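Long-range contacts in hypothetical protein (Pseudomonas aeruginosa, PDB 2H9F), which probably isomerises methylaconitate as a PrpF-type isomerase: residues 65-75 / 86-94; 101-112 / 137-146. All blocks are in the same frame, centred on the assembly; numbering follows the deposited sequence. Where two conformers were deposited one is given.

Interaction 1: 65-75 / 86-94; sequences ATSSTSKCVIL and DYLYGQVSI
The carboxamide nitrogen of Q91 reaches across the start of the hairpin to the backbone carbonyl of S67, with Q91 NE2 2.9 Å from S67 O and an N-H...O angle of 164°. It meets a lone pair of that oxygen in the carbonyl plane, while S67 O lies close to the amide plane, which would help to set the turn of the Q91 amide, although the place of its OE1 is less sure. CG of Q91 stands anti to the backbone N (chi1 -175°), and the bend at chi2 turns the amide toward S67. The amide meets the K71 chain obliquely. K71 sends CG and CD past the Y89 ring, with K71 CD 3.8 Å from Y89 CE1; the placing of the Y89 hydroxyl near NZ is likewise uncertain. Farther along, V73 CG1 sits at the edge of the Y87 ring, 3.8 Å from Y87 CD1, and L75 CD1 is 4.0 Å from the same ring atom. Y87 OH bonds to C105 O. On the other face C72, I74 and L88 meet helix 39-49. The strands between are joined antiparallel: C72 and G90 form a hydrogen-bonded pair, G90 N lying 2.9 Å from C72 O, and I74 pairs likewise with L88, with L88 N 3.0 Å from I74 O. At the end of strand 86-92, V92 N donates to S70 O, and beyond it I94 CD1 abuts A65 O at 3.3 Å. Backbone pairing thus sets the register of 71-75 and 86-92, whereas the loop at 65-70 is held to the strand by the Q91 amide as well as by the V92 N to S70 O bond, and the face of K71, V73, L75 and Y87, aliphatic and aromatic with one lysine, is covered by helix 106-118.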
ATOM      1  N   ALA A  65      -3.597  -2.428   0.465  1.00 30.44           N
ATOM      2  CA  ALA A  65      -4.823  -1.703   0.128  1.00 31.91           C
ATOM      3  C   ALA A  65      -5.029  -1.428  -1.379  1.00 31.49           C
ATOM      4  O   ALA A  65      -5.733  -0.486  -1.748  1.00 28.66           O
ATOM      5  CB  ALA A  65      -4.964  -0.403   0.978  1.00 27.28           C
ATOM      6  N   THR A  66      -4.436  -2.263  -2.232  1.00 30.98           N
ATOM      7  CA  THR A  66      -4.742  -2.290  -3.663  1.00 30.66           C
ATOM      8  C   THR A  66      -5.049  -3.708  -4.119  1.00 30.98           C
ATOM      9  O   THR A  66      -4.729  -4.682  -3.434  1.00 32.25           O
ATOM     10  CB  THR A  66      -3.607  -1.751  -4.500  1.00 30.31           C
ATOM     11  OG1 THR A  66      -2.531  -2.689  -4.495  1.00 33.55           O
ATOM     12  CG2 THR A  66      -3.175  -0.391  -3.975  1.00 30.74           C
ATOM     13  N   SER A  67      -5.679  -3.855  -5.275  1.00 31.94           N
ATOM     14  CA  SER A  67      -6.014  -5.215  -5.707  1.00 33.86           C
ATOM     15  C   SER A  67      -4.731  -6.003  -5.943  1.00 32.26           C
ATOM     16  O   SER A  67      -4.678  -7.183  -5.629  1.00 34.20           O
ATOM     17  CB  SER A  67      -6.945  -5.238  -6.906  1.00 32.93           C
ATOM     18  OG  SER A  67      -6.348  -4.529  -7.934  1.00 43.33           O
ATOM     19  N   SER A  68      -3.668  -5.319  -6.383  1.00 29.44           N
ATOM     20  CA  SER A  68      -2.384  -5.942  -6.615  1.00 30.02           C
ATOM     21  C   SER A  68      -1.649  -6.434  -5.377  1.00 30.06           C
ATOM     22  O   SER A  68      -0.611  -7.131  -5.494  1.00 26.39           O
ATOM     23  CB  SER A  68      -1.484  -4.928  -7.298  1.00 32.01           C
ATOM     24  OG  SER A  68      -1.929  -4.805  -8.631  1.00 38.88           O
ATOM     25  N   THR A  69      -2.133  -6.023  -4.211  1.00 28.46           N
ATOM     26  CA  THR A  69      -1.437  -6.283  -2.963  1.00 31.75           C
ATOM     27  C   THR A  69      -2.394  -6.802  -1.931  1.00 30.97           C
ATOM     28  O   THR A  69      -2.192  -6.580  -0.747  1.00 37.78           O
ATOM     29  CB  THR A  69      -0.778  -5.006  -2.386  1.00 28.11           C
ATOM     30  OG1 THR A  69      -1.792  -4.004  -2.183  1.00 32.21           O
ATOM     31  CG2 THR A  69       0.298  -4.485  -3.282  1.00 31.83           C
ATOM     32  N   SER A  70      -3.448  -7.488  -2.354  1.00 32.11           N
ATOM     33  CA  SER A  70      -4.410  -8.014  -1.425  0.70 31.02           C
ATOM     34  C   SER A  70      -4.711  -9.469  -1.783  1.00 29.66           C
ATOM     35  O   SER A  70      -5.826  -9.857  -2.088  1.00 31.66           O
ATOM     36  CB  SER A  70      -5.643  -7.121  -1.372  0.70 32.13           C
ATOM     37  OG  SER A  70      -6.601  -7.659  -0.470  0.70 33.89           O
ATOM     38  N   LYS A  71      -3.656 -10.266  -1.710  1.00 30.07           N
ATOM     39  CA  LYS A  71      -3.647 -11.601  -2.249  1.00 31.07           C
ATOM     40  C   LYS A  71      -2.928 -12.623  -1.353  1.00 29.83           C
ATOM     41  O   LYS A  71      -1.856 -12.375  -0.864  1.00 29.26           O
ATOM     42  CB  LYS A  71      -2.932 -11.579  -3.635  1.00 31.89           C
ATOM     43  CG  LYS A  71      -3.522 -10.661  -4.685  1.00 30.30           C
ATOM     44  CD  LYS A  71      -2.727 -10.775  -6.013  1.00 34.80           C
ATOM     45  CE  LYS A  71      -3.040  -9.678  -7.048  1.00 40.23           C
ATOM     46  NZ  LYS A  71      -4.243  -9.895  -7.814  1.00 43.36           N
ATOM     47  N   CYS A  72      -3.500 -13.809  -1.247  1.00 28.27           N
ATOM     48  CA  CYS A  72      -2.893 -14.932  -0.545  1.00 29.45           C
ATOM     49  C   CYS A  72      -2.848 -16.150  -1.483  1.00 32.66           C
ATOM     50  O   CYS A  72      -3.776 -16.367  -2.288  1.00 32.26           O
ATOM     51  CB  CYS A  72      -3.717 -15.277   0.675  1.00 32.13           C
ATOM     52  SG  CYS A  72      -3.455 -14.115   2.061  1.00 33.62           S
ATOM     53  N   VAL A  73      -1.807 -16.965  -1.341  1.00 32.59           N
ATOM     54  CA  VAL A  73      -1.608 -18.142  -2.199  1.00 31.78           C
ATOM     55  C   VAL A  73      -1.258 -19.351  -1.344  1.00 31.62           C
ATOM     56  O   VAL A  73      -0.454 -19.235  -0.413  1.00 29.63           O
ATOM     57  CB  VAL A  73      -0.481 -17.880  -3.208  1.00 29.92           C
ATOM     58  CG1 VAL A  73      -0.025 -19.185  -3.956  1.00 30.46           C
ATOM     59  CG2 VAL A  73      -0.897 -16.796  -4.204  1.00 32.33           C
ATOM     60  N   ILE A  74      -1.930 -20.475  -1.625  1.00 30.16           N
ATOM     61  CA  ILE A  74      -1.597 -21.814  -1.086  1.00 29.11           C
ATOM     62  C   ILE A  74      -0.989 -22.687  -2.212  1.00 30.49           C
ATOM     63  O   ILE A  74      -1.556 -22.787  -3.302  1.00 27.78           O
ATOM     64  CB  ILE A  74      -2.836 -22.560  -0.520  1.00 30.08           C
ATOM     65  CG1 ILE A  74      -3.545 -21.711   0.556  1.00 28.40           C
ATOM     66  CG2 ILE A  74      -2.385 -23.933   0.075  1.00 25.52           C
ATOM     67  CD1 ILE A  74      -4.924 -22.257   0.974  1.00 29.17           C
ATOM     68  N   LEU A  75       0.191 -23.255  -1.953  1.00 30.40           N
ATOM     69  CA  LEU A  75       0.801 -24.304  -2.794  1.00 31.69           C
ATOM     70  C   LEU A  75       0.868 -25.596  -1.990  1.00 32.08           C
ATOM     71  O   LEU A  75       1.039 -25.578  -0.754  1.00 30.24           O
ATOM     72  CB  LEU A  75       2.215 -23.937  -3.228  1.00 32.23           C
ATOM     73  CG  LEU A  75       2.403 -23.414  -4.643  1.00 37.33           C
ATOM     74  CD1 LEU A  75       1.702 -22.139  -4.815  1.00 39.65           C
ATOM     75  CD2 LEU A  75       3.879 -23.253  -4.930  1.00 34.49           C
ATOM     76  N   ASP A  86      -0.094 -27.995  -6.798  1.00 30.09           N
ATOM     77  CA  ASP A  86      -1.379 -27.336  -6.945  1.00 29.30           C
ATOM     78  C   ASP A  86      -1.274 -25.916  -6.412  1.00 30.81           C
ATOM     79  O   ASP A  86      -0.725 -25.684  -5.340  1.00 32.35           O
ATOM     80  CB  ASP A  86      -2.476 -28.074  -6.193  1.00 30.52           C
ATOM     81  CG  ASP A  86      -2.784 -29.413  -6.775  1.00 31.63           C
ATOM     82  OD1 ASP A  86      -2.360 -29.675  -7.920  1.00 38.94           O
ATOM     83  OD2 ASP A  86      -3.456 -30.230  -6.095  1.00 42.96           O
ATOM     84  N   TYR A  87      -1.845 -24.979  -7.159  1.00 31.83           N
ATOM     85  CA  TYR A  87      -1.724 -23.560  -6.923  1.00 30.91           C
ATOM     86  C   TYR A  87      -3.103 -22.978  -6.797  1.00 32.01           C
ATOM     87  O   TYR A  87      -3.913 -23.049  -7.706  1.00 33.95           O
ATOM     88  CB  TYR A  87      -0.937 -22.942  -8.075  1.00 34.43           C
ATOM     89  CG  TYR A  87      -1.103 -21.467  -8.318  1.00 32.73           C
ATOM     90  CD1 TYR A  87      -1.052 -20.571  -7.286  1.00 31.75           C
ATOM     91  CD2 TYR A  87      -1.275 -20.972  -9.602  1.00 33.50           C
ATOM     92  CE1 TYR A  87      -1.177 -19.216  -7.527  1.00 32.22           C
ATOM     93  CE2 TYR A  87      -1.427 -19.613  -9.853  1.00 29.50           C
ATOM     94  CZ  TYR A  87      -1.382 -18.742  -8.810  1.00 32.71           C
ATOM     95  OH  TYR A  87      -1.505 -17.379  -9.019  1.00 36.45           O
ATOM     96  N   LEU A  88      -3.377 -22.438  -5.621  1.00 31.83           N
ATOM     97  CA  LEU A  88      -4.662 -21.850  -5.289  1.00 32.80           C
ATOM     98  C   LEU A  88      -4.444 -20.394  -4.914  1.00 34.37           C
ATOM     99  O   LEU A  88      -3.576 -20.096  -4.107  1.00 32.38           O
ATOM    100  CB  LEU A  88      -5.256 -22.605  -4.102  1.00 36.27           C
ATOM    101  CG  LEU A  88      -6.765 -22.777  -3.985  1.00 39.72           C
ATOM    102  CD1 LEU A  88      -7.389 -23.368  -5.227  1.00 40.51           C
ATOM    103  CD2 LEU A  88      -7.053 -23.640  -2.738  1.00 38.29           C
ATOM    104  N   TYR A  89      -5.247 -19.495  -5.478  1.00 33.88           N
ATOM    105  CA  TYR A  89      -5.088 -18.070  -5.284  1.00 33.91           C
ATOM    106  C   TYR A  89      -6.399 -17.466  -4.745  1.00 33.92           C
ATOM    107  O   TYR A  89      -7.499 -17.754  -5.247  1.00 33.16           O
ATOM    108  CB  TYR A  89      -4.635 -17.484  -6.608  1.00 39.99           C
ATOM    109  CG  TYR A  89      -5.111 -16.114  -6.887  1.00 43.88           C
ATOM    110  CD1 TYR A  89      -4.677 -15.041  -6.119  1.00 47.66           C
ATOM    111  CD2 TYR A  89      -5.986 -15.871  -7.935  1.00 46.23           C
ATOM    112  CE1 TYR A  89      -5.123 -13.740  -6.385  1.00 49.84           C
ATOM    113  CE2 TYR A  89      -6.448 -14.591  -8.207  1.00 45.93           C
ATOM    114  CZ  TYR A  89      -6.016 -13.530  -7.433  1.00 51.18           C
ATOM    115  OH  TYR A  89      -6.465 -12.252  -7.715  1.00 55.93           O
ATOM    116  N   GLY A  90      -6.278 -16.726  -3.640  1.00 32.46           N
ATOM    117  CA  GLY A  90      -7.384 -16.024  -2.990  1.00 29.99           C
ATOM    118  C   GLY A  90      -7.228 -14.517  -3.100  1.00 30.47           C
ATOM    119  O   GLY A  90      -6.229 -13.967  -2.655  1.00 33.11           O
ATOM    120  N   GLN A  91      -8.196 -13.849  -3.738  1.00 31.07           N
ATOM    121  CA  GLN A  91      -8.220 -12.367  -3.801  1.00 27.91           C
ATOM    122  C   GLN A  91      -9.040 -11.854  -2.635  1.00 27.79           C
ATOM    123  O   GLN A  91     -10.243 -12.121  -2.539  1.00 28.33           O
ATOM    124  CB  GLN A  91      -8.861 -11.905  -5.111  1.00 30.24           C
ATOM    125  CG  GLN A  91      -8.845 -10.400  -5.342  1.00 34.51           C
ATOM    126  CD  GLN A  91      -7.437  -9.862  -5.562  1.00 43.71           C
ATOM    127  OE1 GLN A  91      -6.640 -10.498  -6.279  1.00 48.64           O
ATOM    128  NE2 GLN A  91      -7.116  -8.693  -4.958  1.00 38.42           N
ATOM    129  N   VAL A  92      -8.386 -11.130  -1.737  1.00 29.91           N
ATOM    130  CA  VAL A  92      -8.995 -10.704  -0.486  1.00 30.42           C
ATOM    131  C   VAL A  92      -9.596  -9.314  -0.707  1.00 31.39           C
ATOM    132  O   VAL A  92      -8.902  -8.390  -1.044  1.00 27.70           O
ATOM    133  CB  VAL A  92      -7.938 -10.726   0.665  1.00 30.88           C
ATOM    134  CG1 VAL A  92      -8.529 -10.241   1.971  1.00 26.07           C
ATOM    135  CG2 VAL A  92      -7.325 -12.153   0.804  1.00 27.44           C
ATOM    136  N   SER A  93     -10.898  -9.166  -0.532  1.00 29.31           N
ATOM    137  CA  SER A  93     -11.530  -7.854  -0.656  0.70 31.07           C
ATOM    138  C   SER A  93     -10.998  -6.895   0.409  1.00 32.02           C
ATOM    139  O   SER A  93     -10.674  -7.304   1.518  1.00 32.55           O
ATOM    140  CB  SER A  93     -13.038  -7.996  -0.528  0.70 31.05           C
ATOM    141  OG  SER A  93     -13.634  -6.733  -0.346  0.70 35.23           O
ATOM    142  N   ILE A  94     -10.894  -5.619   0.079  1.00 33.12           N
ATOM    143  CA  ILE A  94     -10.258  -4.656   1.000  1.00 35.20           C
ATOM    144  C   ILE A  94     -11.261  -4.272   2.072  1.00 38.93           C
ATOM    145  O   ILE A  94     -10.951  -4.269   3.255  1.00 38.83           O
ATOM    146  CB  ILE A  94      -9.721  -3.417   0.274  1.00 35.45           C
ATOM    147  CG1 ILE A  94      -8.602  -3.851  -0.685  1.00 34.40           C
ATOM    148  CG2 ILE A  94      -9.224  -2.316   1.314  1.00 31.93           C
ATOM    149  CD1 ILE A  94      -8.095  -2.770  -1.643  1.00 36.08           C
TER

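Interaction 2: 101-112 / 137-146; sequences WSGNCGNLSTGA and IWQANIGKTI
The loop at W101-G103 bends around N141, with S102 CA 5.9 Å from N141 CA, and helix 106-112 then passes over the hairpin 137-146 at a wider spacing, S109 CA lying 7.8 Å from I146 CA. N141 ND2 donates to W101 O at 2.7 Å and 173°; the donor sits above the carbonyl plane, but the acceptor is nearly in the amide plane of N141. That amide is almost coplanar with the W101 indole and lies at its edge. Behind it, Q139 NE2 donates to N141 OD1 and I142 N to Q139 OE1, so one amide positions the other. The N104 amide, its CG anti to the backbone N (chi1 -175°), packs across the Q139 chain, N104 CG standing 3.6 Å from Q139 CG. Deeper in, I146 CD1 touches S109 OG at 3.4 Å, a hydroxyl that bonds back to C105 O, and I137 CD1 packs on A112 CB. The hairpin turn closes with a G1 beta bulge, in which G143 and K144 stand across from Q139. C105 is the helix N-cap, its SG accepting from L108 N. The hairpin thus flanks the helix beside strand 85-92, whose Y87 touches N104, I137 and Q139, while L108 and A112 rest on strand 71-77 and T110 on strand 175-180.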
ATOM      1  N   TRP A 101     -12.124 -16.986  -4.772  1.00 27.41           N
ATOM      2  CA  TRP A 101     -11.287 -18.079  -5.246  1.00 33.15           C
ATOM      3  C   TRP A 101     -11.542 -18.417  -6.725  1.00 37.82           C
ATOM      4  O   TRP A 101     -11.044 -19.421  -7.240  1.00 37.69           O
ATOM      5  CB  TRP A 101     -11.522 -19.332  -4.402  1.00 33.44           C
ATOM      6  CG  TRP A 101     -11.223 -19.134  -2.962  1.00 31.37           C
ATOM      7  CD1 TRP A 101     -12.114 -18.860  -1.982  1.00 32.73           C
ATOM      8  CD2 TRP A 101      -9.942 -19.158  -2.358  1.00 32.25           C
ATOM      9  NE1 TRP A 101     -11.462 -18.728  -0.777  1.00 30.23           N
ATOM     10  CE2 TRP A 101     -10.123 -18.897  -0.985  1.00 33.76           C
ATOM     11  CE3 TRP A 101      -8.663 -19.385  -2.834  1.00 35.73           C
ATOM     12  CZ2 TRP A 101      -9.075 -18.875  -0.091  1.00 31.87           C
ATOM     13  CZ3 TRP A 101      -7.610 -19.332  -1.956  1.00 33.41           C
ATOM     14  CH2 TRP A 101      -7.818 -19.073  -0.594  1.00 35.94           C
ATOM     15  N   SER A 102     -12.305 -17.590  -7.417  1.00 41.91           N
ATOM     16  CA  SER A 102     -12.787 -17.978  -8.747  1.00 43.72           C
ATOM     17  C   SER A 102     -11.825 -17.610  -9.888  1.00 47.49           C
ATOM     18  O   SER A 102     -12.017 -18.061 -11.015  1.00 49.23           O
ATOM     19  CB  SER A 102     -14.120 -17.306  -9.007  1.00 42.29           C
ATOM     20  OG  SER A 102     -13.902 -15.925  -9.223  1.00 39.59           O
ATOM     21  N   GLY A 103     -10.819 -16.789  -9.619  1.00 49.72           N
ATOM     22  CA  GLY A 103      -9.975 -16.287 -10.712  1.00 53.25           C
ATOM     23  C   GLY A 103      -8.610 -16.935 -10.719  1.00 56.00           C
ATOM     24  O   GLY A 103      -8.304 -17.769  -9.847  1.00 56.68           O
ATOM     25  N   ASN A 104      -7.789 -16.543 -11.701  1.00 58.42           N
ATOM     26  CA  ASN A 104      -6.322 -16.657 -11.583  1.00 58.33           C
ATOM     27  C   ASN A 104      -5.642 -15.287 -11.709  1.00 57.25           C
ATOM     28  O   ASN A 104      -6.131 -14.337 -12.357  1.00 55.87           O
ATOM     29  CB  ASN A 104      -5.658 -17.654 -12.599  1.00 59.51           C
ATOM     30  CG  ASN A 104      -4.092 -17.829 -12.358  1.00 60.46           C
ATOM     31  OD1 ASN A 104      -3.638 -17.891 -11.193  1.00 55.36           O
ATOM     32  ND2 ASN A 104      -3.287 -17.866 -13.457  1.00 47.78           N
ATOM     33  N   CYS A 105      -4.481 -15.247 -11.066  1.00 56.13           N
ATOM     34  CA  CYS A 105      -3.519 -14.192 -11.200  1.00 55.34           C
ATOM     35  C   CYS A 105      -2.298 -14.739 -11.945  1.00 52.58           C
ATOM     36  O   CYS A 105      -1.498 -15.507 -11.403  1.00 51.29           O
ATOM     37  CB  CYS A 105      -3.122 -13.684  -9.806  1.00 55.83           C
ATOM     38  SG  CYS A 105      -2.188 -12.236  -9.966  1.00 55.08           S
ATOM     39  N   GLY A 106      -2.175 -14.346 -13.197  1.00 50.72           N
ATOM     40  CA  GLY A 106      -1.048 -14.741 -14.006  1.00 49.96           C
ATOM     41  C   GLY A 106       0.245 -14.156 -13.481  1.00 48.33           C
ATOM     42  O   GLY A 106       1.325 -14.739 -13.677  1.00 48.45           O
ATOM     43  N   ASN A 107       0.154 -12.994 -12.812  1.00 47.29           N
ATOM     44  CA  ASN A 107       1.369 -12.364 -12.229  1.00 44.28           C
ATOM     45  C   ASN A 107       1.873 -13.191 -11.059  1.00 41.69           C
ATOM     46  O   ASN A 107       3.085 -13.522 -11.044  1.00 40.32           O
ATOM     47  CB  ASN A 107       1.165 -10.878 -11.896  1.00 41.63           C
ATOM     48  CG  ASN A 107       1.290 -10.019 -13.134  1.00 46.14           C
ATOM     49  OD1 ASN A 107       2.399  -9.644 -13.542  1.00 38.30           O
ATOM     50  ND2 ASN A 107       0.175  -9.778 -13.795  1.00 43.66           N
ATOM     51  N   LEU A 108       0.947 -13.601 -10.156  1.00 38.78           N
ATOM     52  CA  LEU A 108       1.351 -14.439  -9.027  1.00 36.96           C
ATOM     53  C   LEU A 108       1.735 -15.867  -9.421  1.00 35.88           C
ATOM     54  O   LEU A 108       2.465 -16.509  -8.676  1.00 34.45           O
ATOM     55  CB  LEU A 108       0.355 -14.403  -7.850  1.00 38.05           C
ATOM     56  CG  LEU A 108       0.376 -13.137  -6.972  1.00 36.40           C
ATOM     57  CD1 LEU A 108      -0.360 -13.410  -5.684  1.00 35.05           C
ATOM     58  CD2 LEU A 108       1.773 -12.506  -6.668  1.00 32.26           C
ATOM     59  N   SER A 109       1.320 -16.346 -10.596  1.00 34.17           N
ATOM     60  CA  SER A 109       1.871 -17.616 -11.165  1.00 34.75           C
ATOM     61  C   SER A 109       3.382 -17.663 -11.171  1.00 34.01           C
ATOM     62  O   SER A 109       3.985 -18.688 -10.875  1.00 34.83           O
ATOM     63  CB  SER A 109       1.393 -17.798 -12.609  1.00 38.23           C
ATOM     64  OG  SER A 109      -0.019 -17.789 -12.626  1.00 38.44           O
ATOM     65  N   THR A 110       3.994 -16.540 -11.530  1.00 30.36           N
ATOM     66  CA  THR A 110       5.431 -16.454 -11.529  1.00 33.57           C
ATOM     67  C   THR A 110       5.924 -16.795 -10.120  1.00 33.26           C
ATOM     68  O   THR A 110       6.820 -17.600  -9.984  1.00 33.68           O
ATOM     69  CB  THR A 110       5.910 -15.062 -11.950  1.00 31.32           C
ATOM     70  OG1 THR A 110       5.021 -14.509 -12.942  1.00 35.23           O
ATOM     71  CG2 THR A 110       7.303 -15.140 -12.503  1.00 33.02           C
ATOM     72  N   GLY A 111       5.279 -16.224  -9.085  1.00 31.95           N
ATOM     73  CA  GLY A 111       5.633 -16.490  -7.708  1.00 31.02           C
ATOM     74  C   GLY A 111       5.349 -17.929  -7.306  1.00 31.62           C
ATOM     75  O   GLY A 111       6.120 -18.527  -6.560  1.00 34.97           O
ATOM     76  N   ALA A 112       4.265 -18.497  -7.821  1.00 30.18           N
ATOM     77  CA  ALA A 112       3.958 -19.916  -7.576  1.00 31.68           C
ATOM     78  C   ALA A 112       5.113 -20.819  -8.026  1.00 32.13           C
ATOM     79  O   ALA A 112       5.451 -21.743  -7.334  1.00 32.76           O
ATOM     80  CB  ALA A 112       2.655 -20.341  -8.231  1.00 29.97           C
ATOM     81  N   ILE A 137       2.699 -26.509 -12.894  1.00 31.02           N
ATOM     82  CA  ILE A 137       1.719 -25.944 -11.952  1.00 28.71           C
ATOM     83  C   ILE A 137       0.318 -26.300 -12.386  1.00 30.49           C
ATOM     84  O   ILE A 137      -0.049 -26.088 -13.540  1.00 32.06           O
ATOM     85  CB  ILE A 137       1.827 -24.422 -11.870  1.00 29.05           C
ATOM     86  CG1 ILE A 137       3.251 -24.019 -11.472  1.00 29.25           C
ATOM     87  CG2 ILE A 137       0.774 -23.863 -10.874  1.00 29.06           C
ATOM     88  CD1 ILE A 137       3.630 -22.544 -11.758  1.00 24.80           C
ATOM     89  N   TRP A 138      -0.450 -26.905 -11.485  1.00 30.50           N
ATOM     90  CA  TRP A 138      -1.875 -27.094 -11.711  1.00 30.19           C
ATOM     91  C   TRP A 138      -2.576 -25.914 -11.075  1.00 32.87           C
ATOM     92  O   TRP A 138      -2.573 -25.795  -9.872  1.00 31.29           O
ATOM     93  CB  TRP A 138      -2.333 -28.355 -11.055  1.00 30.81           C
ATOM     94  CG  TRP A 138      -3.763 -28.644 -11.234  1.00 37.06           C
ATOM     95  CD1 TRP A 138      -4.705 -28.729 -10.254  1.00 38.90           C
ATOM     96  CD2 TRP A 138      -4.431 -28.940 -12.463  1.00 35.49           C
ATOM     97  NE1 TRP A 138      -5.918 -29.048 -10.795  1.00 39.73           N
ATOM     98  CE2 TRP A 138      -5.779 -29.192 -12.151  1.00 42.26           C
ATOM     99  CE3 TRP A 138      -4.019 -29.023 -13.791  1.00 38.03           C
ATOM    100  CZ2 TRP A 138      -6.732 -29.518 -13.128  1.00 40.01           C
ATOM    101  CZ3 TRP A 138      -4.964 -29.341 -14.760  1.00 39.38           C
ATOM    102  CH2 TRP A 138      -6.306 -29.590 -14.420  1.00 39.80           C
ATOM    103  N   GLN A 139      -3.095 -25.010 -11.902  1.00 35.12           N
ATOM    104  CA  GLN A 139      -3.862 -23.867 -11.444  1.00 36.13           C
ATOM    105  C   GLN A 139      -5.174 -24.484 -10.997  1.00 36.84           C
ATOM    106  O   GLN A 139      -6.011 -24.869 -11.799  1.00 34.22           O
ATOM    107  CB  GLN A 139      -4.034 -22.835 -12.566  1.00 36.64           C
ATOM    108  CG  GLN A 139      -4.063 -21.401 -12.126  1.00 44.77           C
ATOM    109  CD  GLN A 139      -5.146 -21.160 -11.091  1.00 54.37           C
ATOM    110  OE1 GLN A 139      -6.281 -21.590 -11.298  1.00 59.45           O
ATOM    111  NE2 GLN A 139      -4.806 -20.465  -9.964  1.00 53.00           N
ATOM    112  N   ALA A 140      -5.302 -24.601  -9.674  1.00 40.76           N
ATOM    113  CA  ALA A 140      -6.426 -25.285  -9.027  1.00 43.01           C
ATOM    114  C   ALA A 140      -7.728 -24.466  -9.074  1.00 44.02           C
ATOM    115  O   ALA A 140      -8.800 -25.044  -9.046  1.00 41.83           O
ATOM    116  CB  ALA A 140      -6.056 -25.661  -7.574  1.00 39.77           C
ATOM    117  N   ASN A 141      -7.629 -23.137  -9.184  1.00 44.64           N
ATOM    118  CA  ASN A 141      -8.835 -22.277  -9.275  1.00 46.90           C
ATOM    119  C   ASN A 141      -9.587 -22.550 -10.530  1.00 47.57           C
ATOM    120  O   ASN A 141     -10.782 -22.788 -10.472  1.00 51.42           O
ATOM    121  CB  ASN A 141      -8.504 -20.766  -9.177  1.00 46.99           C
ATOM    122  CG  ASN A 141      -7.697 -20.413  -7.877  1.00 50.21           C
ATOM    123  OD1 ASN A 141      -6.483 -20.615  -7.831  1.00 51.97           O
ATOM    124  ND2 ASN A 141      -8.381 -19.930  -6.839  1.00 40.63           N
ATOM    125  N   ILE A 142      -8.886 -22.574 -11.664  1.00 47.81           N
ATOM    126  CA  ILE A 142      -9.538 -22.811 -12.987  1.00 47.30           C
ATOM    127  C   ILE A 142      -9.293 -24.168 -13.681  1.00 46.28           C
ATOM    128  O   ILE A 142      -9.894 -24.412 -14.727  1.00 47.12           O
ATOM    129  CB  ILE A 142      -9.186 -21.653 -13.987  1.00 49.24           C
ATOM    130  CG1 ILE A 142      -7.751 -21.805 -14.533  1.00 49.23           C
ATOM    131  CG2 ILE A 142      -9.392 -20.266 -13.294  1.00 49.09           C
ATOM    132  CD1 ILE A 142      -7.034 -20.501 -14.865  1.00 48.20           C
ATOM    133  N   GLY A 143      -8.421 -25.037 -13.143  1.00 43.00           N
ATOM    134  CA  GLY A 143      -8.190 -26.381 -13.748  1.00 40.95           C
ATOM    135  C   GLY A 143      -7.342 -26.401 -15.027  1.00 38.76           C
ATOM    136  O   GLY A 143      -7.683 -27.046 -15.994  1.00 37.69           O
ATOM    137  N   LYS A 144      -6.202 -25.714 -15.003  1.00 34.52           N
ATOM    138  CA  LYS A 144      -5.346 -25.525 -16.174  1.00 32.52           C
ATOM    139  C   LYS A 144      -3.880 -25.624 -15.769  1.00 29.61           C
ATOM    140  O   LYS A 144      -3.527 -25.300 -14.658  1.00 28.80           O
ATOM    141  CB  LYS A 144      -5.577 -24.117 -16.735  1.00 32.70           C
ATOM    142  CG  LYS A 144      -6.965 -23.865 -17.350  1.00 35.03           C
ATOM    143  CD  LYS A 144      -7.087 -24.535 -18.688  1.00 37.37           C
ATOM    144  CE  LYS A 144      -8.131 -23.860 -19.562  1.00 40.77           C
ATOM    145  NZ  LYS A 144      -8.342 -24.698 -20.795  1.00 42.07           N
ATOM    146  N   THR A 145      -3.029 -26.021 -16.699  1.00 29.34           N
ATOM    147  CA  THR A 145      -1.602 -26.159 -16.481  1.00 28.28           C
ATOM    148  C   THR A 145      -0.866 -24.891 -16.863  1.00 28.98           C
ATOM    149  O   THR A 145      -1.126 -24.258 -17.906  1.00 30.48           O
ATOM    150  CB  THR A 145      -1.074 -27.321 -17.317  1.00 30.86           C
ATOM    151  OG1 THR A 145      -1.766 -28.505 -16.913  1.00 30.04           O
ATOM    152  CG2 THR A 145       0.463 -27.510 -17.159  1.00 25.49           C
ATOM    153  N   ILE A 146       0.074 -24.531 -16.004  1.00 29.20           N
ATOM    154  CA  ILE A 146       1.027 -23.499 -16.257  1.00 26.33           C
ATOM    155  C   ILE A 146       2.406 -24.146 -16.026  1.00 29.57           C
ATOM    156  O   ILE A 146       2.605 -24.846 -15.033  1.00 29.48           O
ATOM    157  CB  ILE A 146       0.890 -22.304 -15.281  1.00 29.64           C
ATOM    158  CG1 ILE A 146      -0.539 -21.771 -15.239  1.00 28.99           C
ATOM    159  CG2 ILE A 146       1.888 -21.182 -15.642  1.00 22.75           C
ATOM    160  CD1 ILE A 146      -0.757 -20.737 -14.116  1.00 28.33           C
TER

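Helix 106-118, part of interaction 2, also covers the K71-V73-L75 face of interaction 1. Strands 85-92 and 131-139 are parallel neighbours, and Y87 O with A140 N and Y89 N with N141 OD1 probably hydrogen-bond between the contacts; N141 thereby serves both a loop and a strand. Interaction 1 is mostly buried, ten of its seventeen touching residues, against five of eleven in interaction 2. Interaction 1 joins adjacent strands chiefly through backbone bonds, whereas interaction 2 joins a loop and helix to a hairpin through side-chain amides at its more open loop end and isoleucine packing at its buried end. This wrapping of strands around a helix is consistent with a diaminopimelate epimerase-like fold.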